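Local coordinates for glycerol-3-phosphate dehydrogenase [NAD(+)] 1 (Saccharomyces cerevisiae, PDB 4FGW), which catalyses the NAD-dependent interconversion of dihydroxyacetone phosphate and sn-glycerol 3-phosphate, driving glycerol production and accumulation under hyperosmotic stress, at residues G43-E55 / L179-E191. Numbering follows the deposited sequence.
Sequences GNWGTTIAKVVAE and LSGANIATEVAQE
Trp45 and Ala185 bring their backbones together where helix 44-55 and the short helix 185-189 run side by side, axes 9.0 Å apart and inclined at 26°. With CG anti to the backbone N (chi1 -161°), the Trp45 indole swings toward 179-191. Its CE3 meets Ala185 CB at 3.6 Å, and CZ3 meets Val188 CG2 at 3.9 Å. Trp45 CZ2 touches Leu179 CD2 and lies 3.3 Å from Asn183 OD1; Asn183 ND2 hydrogen-bonds to Glu195 O. Ile49 CD1 lies over the rim of one ring face and meets the Leu179 methyls tip to tip. Thr48 turns CG2 onto Val188 and the Ala185 carbonyl, while its OG1 bonds back to Asn44 O. At the far end, Lys51 NZ makes salt bridges to Glu55 OE2 (syn lone pair) and Glu191 OE2 (anti), both at 2.8 Å. Glu55 OE1 also forms a salt bridge to Arg224 and a hydrogen bond to Tyr226. With a methionine replacing Lys51, Glu55 OE2 and Glu191 OE2, 3.7 Å apart, would probably repel and push Glu191 away. Apolar packing thus holds Asn44 and Trp45, in the probable GxGxxG turn-helix, against Ala185, all predicted NAD(+) binders, while one lysine probably offsets two close carboxylates.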
ATOM      1  N   GLY A  43       8.513  -0.553  29.109  1.00 68.07           N
ATOM      2  CA  GLY A  43       9.144   0.433  28.234  1.00 66.31           C
ATOM      3  C   GLY A  43       8.128   1.291  27.497  1.00 67.63           C
ATOM      4  O   GLY A  43       7.002   1.474  27.972  1.00 67.64           O
ATOM      5  N   ASN A  44       8.529   1.821  26.350  1.00 60.91           N
ATOM      6  CA  ASN A  44       7.680   2.567  25.415  1.00 58.48           C
ATOM      7  C   ASN A  44       6.345   1.912  25.129  1.00 60.41           C
ATOM      8  O   ASN A  44       5.296   2.347  25.532  1.00 59.60           O
ATOM      9  CB  ASN A  44       8.413   2.613  24.083  1.00 57.14           C
ATOM     10  CG  ASN A  44       8.687   3.983  23.630  1.00 80.77           C
ATOM     11  OD1 ASN A  44       9.514   4.211  22.775  1.00 69.14           O
ATOM     12  ND2 ASN A  44       8.005   4.919  24.209  1.00 80.84           N
ATOM     13  N   TRP A  45       6.450   0.843  24.378  1.00 55.23           N
ATOM     14  CA  TRP A  45       5.354   0.025  23.905  1.00 54.00           C
ATOM     15  C   TRP A  45       4.661  -0.732  25.028  1.00 59.14           C
ATOM     16  O   TRP A  45       3.435  -0.841  25.019  1.00 59.40           O
ATOM     17  CB  TRP A  45       5.851  -0.892  22.770  1.00 51.61           C
ATOM     18  CG  TRP A  45       4.806  -1.490  21.858  1.00 50.99           C
ATOM     19  CD1 TRP A  45       4.892  -2.690  21.213  1.00 53.50           C
ATOM     20  CD2 TRP A  45       3.573  -0.891  21.422  1.00 49.50           C
ATOM     21  NE1 TRP A  45       3.785  -2.884  20.420  1.00 51.70           N
ATOM     22  CE2 TRP A  45       2.961  -1.797  20.527  1.00 52.27           C
ATOM     23  CE3 TRP A  45       2.913   0.314  21.717  1.00 51.02           C
ATOM     24  CZ2 TRP A  45       1.727  -1.536  19.926  1.00 50.55           C
ATOM     25  CZ3 TRP A  45       1.702   0.585  21.100  1.00 51.33           C
ATOM     26  CH2 TRP A  45       1.128  -0.328  20.206  1.00 50.81           C
ATOM     27  N   GLY A  46       5.446  -1.199  25.998  1.00 56.83           N
ATOM     28  CA  GLY A  46       4.974  -1.918  27.174  1.00 58.17           C
ATOM     29  C   GLY A  46       4.001  -1.131  28.028  1.00 62.63           C
ATOM     30  O   GLY A  46       2.938  -1.653  28.376  1.00 62.57           O
ATOM     31  N   THR A  47       4.358   0.132  28.367  1.00 59.94           N
ATOM     32  CA  THR A  47       3.526   1.033  29.181  1.00 61.59           C
ATOM     33  C   THR A  47       2.264   1.430  28.415  1.00 63.57           C
ATOM     34  O   THR A  47       1.179   1.478  28.998  1.00 64.40           O
ATOM     35  CB  THR A  47       4.329   2.260  29.646  1.00 68.10           C
ATOM     36  OG1 THR A  47       5.583   1.831  30.158  1.00 66.28           O
ATOM     37  CG2 THR A  47       3.603   3.079  30.699  1.00 69.01           C
ATOM     38  N   THR A  48       2.419   1.709  27.109  1.00 57.93           N
ATOM     39  CA  THR A  48       1.341   2.092  26.207  1.00 55.86           C
ATOM     40  C   THR A  48       0.304   0.967  26.096  1.00 59.36           C
ATOM     41  O   THR A  48      -0.879   1.221  26.312  1.00 59.51           O
ATOM     42  CB  THR A  48       1.915   2.542  24.852  1.00 60.67           C
ATOM     43  OG1 THR A  48       2.891   3.564  25.068  1.00 59.44           O
ATOM     44  CG2 THR A  48       0.846   3.056  23.917  1.00 57.21           C
ATOM     45  N   ILE A  49       0.751  -0.270  25.807  1.00 55.93           N
ATOM     46  CA  ILE A  49      -0.158  -1.407  25.701  1.00 56.95           C
ATOM     47  C   ILE A  49      -0.863  -1.731  27.021  1.00 63.62           C
ATOM     48  O   ILE A  49      -2.032  -2.117  27.008  1.00 64.37           O
ATOM     49  CB  ILE A  49       0.450  -2.622  24.937  1.00 59.69           C
ATOM     50  CG1 ILE A  49      -0.543  -3.192  23.908  1.00 59.22           C
ATOM     51  CG2 ILE A  49       0.984  -3.712  25.862  1.00 63.77           C
ATOM     52  CD1 ILE A  49      -0.643  -2.414  22.599  1.00 57.95           C
ATOM     53  N   ALA A  50      -0.171  -1.493  28.154  1.00 61.64           N
ATOM     54  CA  ALA A  50      -0.681  -1.687  29.510  1.00 63.80           C
ATOM     55  C   ALA A  50      -1.762  -0.651  29.849  1.00 67.15           C
ATOM     56  O   ALA A  50      -2.684  -0.963  30.601  1.00 68.60           O
ATOM     57  CB  ALA A  50       0.458  -1.605  30.501  1.00 66.70           C
ATOM     58  N   LYS A  51      -1.651   0.572  29.277  1.00 61.96           N
ATOM     59  CA  LYS A  51      -2.614   1.669  29.435  1.00 62.49           C
ATOM     60  C   LYS A  51      -3.901   1.307  28.672  1.00 65.33           C
ATOM     61  O   LYS A  51      -4.999   1.491  29.205  1.00 67.52           O
ATOM     62  CB  LYS A  51      -2.010   2.989  28.912  1.00 63.34           C
ATOM     63  CG  LYS A  51      -2.940   4.200  28.976  1.00 68.71           C
ATOM     64  CD  LYS A  51      -2.326   5.406  28.283  1.00 69.10           C
ATOM     65  CE  LYS A  51      -3.237   6.608  28.259  1.00 69.76           C
ATOM     66  NZ  LYS A  51      -4.247   6.530  27.173  1.00 69.46           N
ATOM     67  N   VAL A  52      -3.747   0.776  27.435  1.00 57.80           N
ATOM     68  CA  VAL A  52      -4.812   0.312  26.536  1.00 55.92           C
ATOM     69  C   VAL A  52      -5.618  -0.815  27.230  1.00 64.38           C
ATOM     70  O   VAL A  52      -6.853  -0.762  27.275  1.00 65.77           O
ATOM     71  CB  VAL A  52      -4.192  -0.136  25.178  1.00 55.38           C
ATOM     72  CG1 VAL A  52      -5.148  -1.001  24.356  1.00 53.59           C
ATOM     73  CG2 VAL A  52      -3.714   1.066  24.366  1.00 53.40           C
ATOM     74  N   VAL A  53      -4.897  -1.804  27.798  1.00 61.96           N
ATOM     75  CA  VAL A  53      -5.444  -2.959  28.511  1.00 64.14           C
ATOM     76  C   VAL A  53      -6.160  -2.539  29.816  1.00 72.15           C
ATOM     77  O   VAL A  53      -7.281  -2.996  30.050  1.00 74.19           O
ATOM     78  CB  VAL A  53      -4.361  -4.058  28.687  1.00 68.11           C
ATOM     79  CG1 VAL A  53      -4.727  -5.060  29.774  1.00 71.84           C
ATOM     80  CG2 VAL A  53      -4.097  -4.776  27.365  1.00 64.88           C
ATOM     81  N   ALA A  54      -5.553  -1.631  30.620  1.00 70.02           N
ATOM     82  CA  ALA A  54      -6.154  -1.126  31.868  1.00 74.10           C
ATOM     83  C   ALA A  54      -7.460  -0.358  31.633  1.00 78.74           C
ATOM     84  O   ALA A  54      -8.379  -0.446  32.454  1.00 82.49           O
ATOM     85  CB  ALA A  54      -5.162  -0.269  32.642  1.00 76.13           C
ATOM     86  N   GLU A  55      -7.538   0.377  30.509  1.00 71.89           N
ATOM     87  CA  GLU A  55      -8.718   1.135  30.090  1.00 72.44           C
ATOM     88  C   GLU A  55      -9.877   0.182  29.780  1.00 77.21           C
ATOM     89  O   GLU A  55     -11.015   0.449  30.173  1.00 79.51           O
ATOM     90  CB  GLU A  55      -8.396   1.983  28.845  1.00 70.25           C
ATOM     91  CG  GLU A  55      -7.713   3.306  29.154  1.00 78.45           C
ATOM     92  CD  GLU A  55      -7.082   4.009  27.967  1.00 83.66           C
ATOM     93  OE1 GLU A  55      -7.466   3.709  26.814  1.00 66.19           O
ATOM     94  OE2 GLU A  55      -6.202   4.870  28.192  1.00 72.29           O
ATOM     95  N   LEU A 179       0.544  -9.327  18.375  1.00 46.02           N
ATOM     96  CA  LEU A 179      -0.051  -8.005  18.188  1.00 43.93           C
ATOM     97  C   LEU A 179       0.959  -7.191  17.370  1.00 47.44           C
ATOM     98  O   LEU A 179       2.100  -7.017  17.804  1.00 45.78           O
ATOM     99  CB  LEU A 179      -0.354  -7.316  19.540  1.00 44.40           C
ATOM    100  CG  LEU A 179      -1.092  -5.962  19.493  1.00 46.56           C
ATOM    101  CD1 LEU A 179      -1.986  -5.787  20.681  1.00 47.16           C
ATOM    102  CD2 LEU A 179      -0.110  -4.778  19.406  1.00 47.13           C
ATOM    103  N   SER A 180       0.541  -6.730  16.170  1.00 45.15           N
ATOM    104  CA  SER A 180       1.378  -5.934  15.255  1.00 43.65           C
ATOM    105  C   SER A 180       0.518  -5.101  14.302  1.00 45.33           C
ATOM    106  O   SER A 180      -0.514  -5.559  13.841  1.00 44.92           O
ATOM    107  CB  SER A 180       2.318  -6.844  14.466  1.00 46.88           C
ATOM    108  OG  SER A 180       3.387  -6.138  13.862  1.00 52.41           O
ATOM    109  N   GLY A 181       0.949  -3.883  14.022  1.00 41.29           N
ATOM    110  CA  GLY A 181       0.243  -2.989  13.108  1.00 38.77           C
ATOM    111  C   GLY A 181       1.032  -1.740  12.794  1.00 40.33           C
ATOM    112  O   GLY A 181       2.141  -1.571  13.298  1.00 38.97           O
ATOM    113  N   ALA A 182       0.482  -0.867  11.930  1.00 37.43           N
ATOM    114  CA  ALA A 182       1.102   0.415  11.589  1.00 36.40           C
ATOM    115  C   ALA A 182       0.844   1.375  12.779  1.00 42.69           C
ATOM    116  O   ALA A 182      -0.165   2.087  12.846  1.00 42.49           O
ATOM    117  CB  ALA A 182       0.500   0.957  10.302  1.00 35.97           C
ATOM    118  N   ASN A 183       1.749   1.323  13.754  1.00 42.01           N
ATOM    119  CA  ASN A 183       1.640   2.109  14.977  1.00 43.46           C
ATOM    120  C   ASN A 183       2.970   2.351  15.668  1.00 47.76           C
ATOM    121  O   ASN A 183       3.927   1.622  15.443  1.00 47.66           O
ATOM    122  CB  ASN A 183       0.592   1.504  15.957  1.00 46.75           C
ATOM    123  CG  ASN A 183       0.731   0.032  16.215  1.00 53.24           C
ATOM    124  OD1 ASN A 183       1.713  -0.444  16.781  1.00 50.80           O
ATOM    125  ND2 ASN A 183      -0.267  -0.713  15.824  1.00 42.93           N
ATOM    126  N   ILE A 184       3.020   3.405  16.485  1.00 46.40           N
ATOM    127  CA  ILE A 184       4.160   3.865  17.293  1.00 48.35           C
ATOM    128  C   ILE A 184       3.598   4.077  18.712  1.00 52.70           C
ATOM    129  O   ILE A 184       2.531   4.684  18.857  1.00 53.32           O
ATOM    130  CB  ILE A 184       4.756   5.194  16.708  1.00 52.57           C
ATOM    131  CG1 ILE A 184       5.328   4.992  15.302  1.00 53.42           C
ATOM    132  CG2 ILE A 184       5.830   5.761  17.607  1.00 56.00           C
ATOM    133  CD1 ILE A 184       5.377   6.284  14.384  1.00 68.51           C
ATOM    134  N   ALA A 185       4.308   3.587  19.744  1.00 49.93           N
ATOM    135  CA  ALA A 185       3.926   3.716  21.152  1.00 51.26           C
ATOM    136  C   ALA A 185       3.516   5.143  21.532  1.00 56.16           C
ATOM    137  O   ALA A 185       2.454   5.333  22.115  1.00 56.08           O
ATOM    138  CB  ALA A 185       5.061   3.246  22.040  1.00 53.57           C
ATOM    139  N   THR A 186       4.344   6.134  21.147  1.00 54.29           N
ATOM    140  CA  THR A 186       4.168   7.574  21.380  1.00 56.03           C
ATOM    141  C   THR A 186       2.813   8.107  20.895  1.00 57.69           C
ATOM    142  O   THR A 186       2.174   8.875  21.609  1.00 59.26           O
ATOM    143  CB  THR A 186       5.405   8.314  20.831  1.00 71.70           C
ATOM    144  OG1 THR A 186       6.488   8.067  21.735  1.00 81.18           O
ATOM    145  CG2 THR A 186       5.200   9.819  20.676  1.00 73.32           C
ATOM    146  N   GLU A 187       2.375   7.685  19.703  1.00 51.32           N
ATOM    147  CA  GLU A 187       1.103   8.114  19.124  1.00 50.70           C
ATOM    148  C   GLU A 187      -0.094   7.429  19.776  1.00 52.44           C
ATOM    149  O   GLU A 187      -1.086   8.106  20.055  1.00 52.86           O
ATOM    150  CB  GLU A 187       1.093   7.942  17.597  1.00 50.16           C
ATOM    151  CG  GLU A 187       2.018   8.915  16.884  1.00 63.44           C
ATOM    152  CD  GLU A 187       1.615   9.187  15.451  1.00 99.58           C
ATOM    153  OE1 GLU A 187       1.119  10.306  15.177  1.00109.75           O
ATOM    154  OE2 GLU A 187       1.762   8.271  14.608  1.00 90.49           O
ATOM    155  N   VAL A 188      -0.002   6.098  20.024  1.00 46.67           N
ATOM    156  CA  VAL A 188      -1.066   5.319  20.684  1.00 46.26           C
ATOM    157  C   VAL A 188      -1.306   5.885  22.099  1.00 52.85           C
ATOM    158  O   VAL A 188      -2.461   6.043  22.496  1.00 53.91           O
ATOM    159  CB  VAL A 188      -0.806   3.776  20.709  1.00 47.78           C
ATOM    160  CG1 VAL A 188      -1.975   3.020  21.345  1.00 47.91           C
ATOM    161  CG2 VAL A 188      -0.511   3.226  19.322  1.00 44.88           C
ATOM    162  N   ALA A 189      -0.209   6.216  22.832  1.00 50.91           N
ATOM    163  CA  ALA A 189      -0.246   6.792  24.187  1.00 53.81           C
ATOM    164  C   ALA A 189      -0.934   8.155  24.185  1.00 57.23           C
ATOM    165  O   ALA A 189      -1.777   8.405  25.036  1.00 57.80           O
ATOM    166  CB  ALA A 189       1.164   6.912  24.752  1.00 55.63           C
ATOM    167  N   GLN A 190      -0.620   9.000  23.180  1.00 53.90           N
ATOM    168  CA  GLN A 190      -1.206  10.327  22.985  1.00 55.80           C
ATOM    169  C   GLN A 190      -2.655  10.237  22.486  1.00 62.71           C
ATOM    170  O   GLN A 190      -3.311  11.265  22.299  1.00 64.83           O
ATOM    171  CB  GLN A 190      -0.369  11.125  21.980  1.00 55.56           C
ATOM    172  CG  GLN A 190       0.814  11.840  22.594  1.00 60.78           C
ATOM    173  CD  GLN A 190       1.523  12.656  21.548  1.00 69.92           C
ATOM    174  OE1 GLN A 190       1.231  13.839  21.346  1.00 71.55           O
ATOM    175  NE2 GLN A 190       2.466  12.040  20.852  1.00 49.94           N
ATOM    176  N   GLU A 191      -3.139   9.004  22.245  1.00 58.78           N
ATOM    177  CA  GLU A 191      -4.476   8.682  21.741  1.00 57.86           C
ATOM    178  C   GLU A 191      -4.712   9.188  20.316  1.00 59.99           C
ATOM    179  O   GLU A 191      -5.843   9.511  19.943  1.00 59.75           O
ATOM    180  CB  GLU A 191      -5.593   9.061  22.735  1.00 62.17           C
ATOM    181  CG  GLU A 191      -5.472   8.331  24.062  1.00 71.97           C
ATOM    182  CD  GLU A 191      -6.560   8.566  25.091  1.00 88.40           C
ATOM    183  OE1 GLU A 191      -7.478   9.380  24.831  1.00 76.22           O
ATOM    184  OE2 GLU A 191      -6.492   7.930  26.167  1.00 85.54           O
TER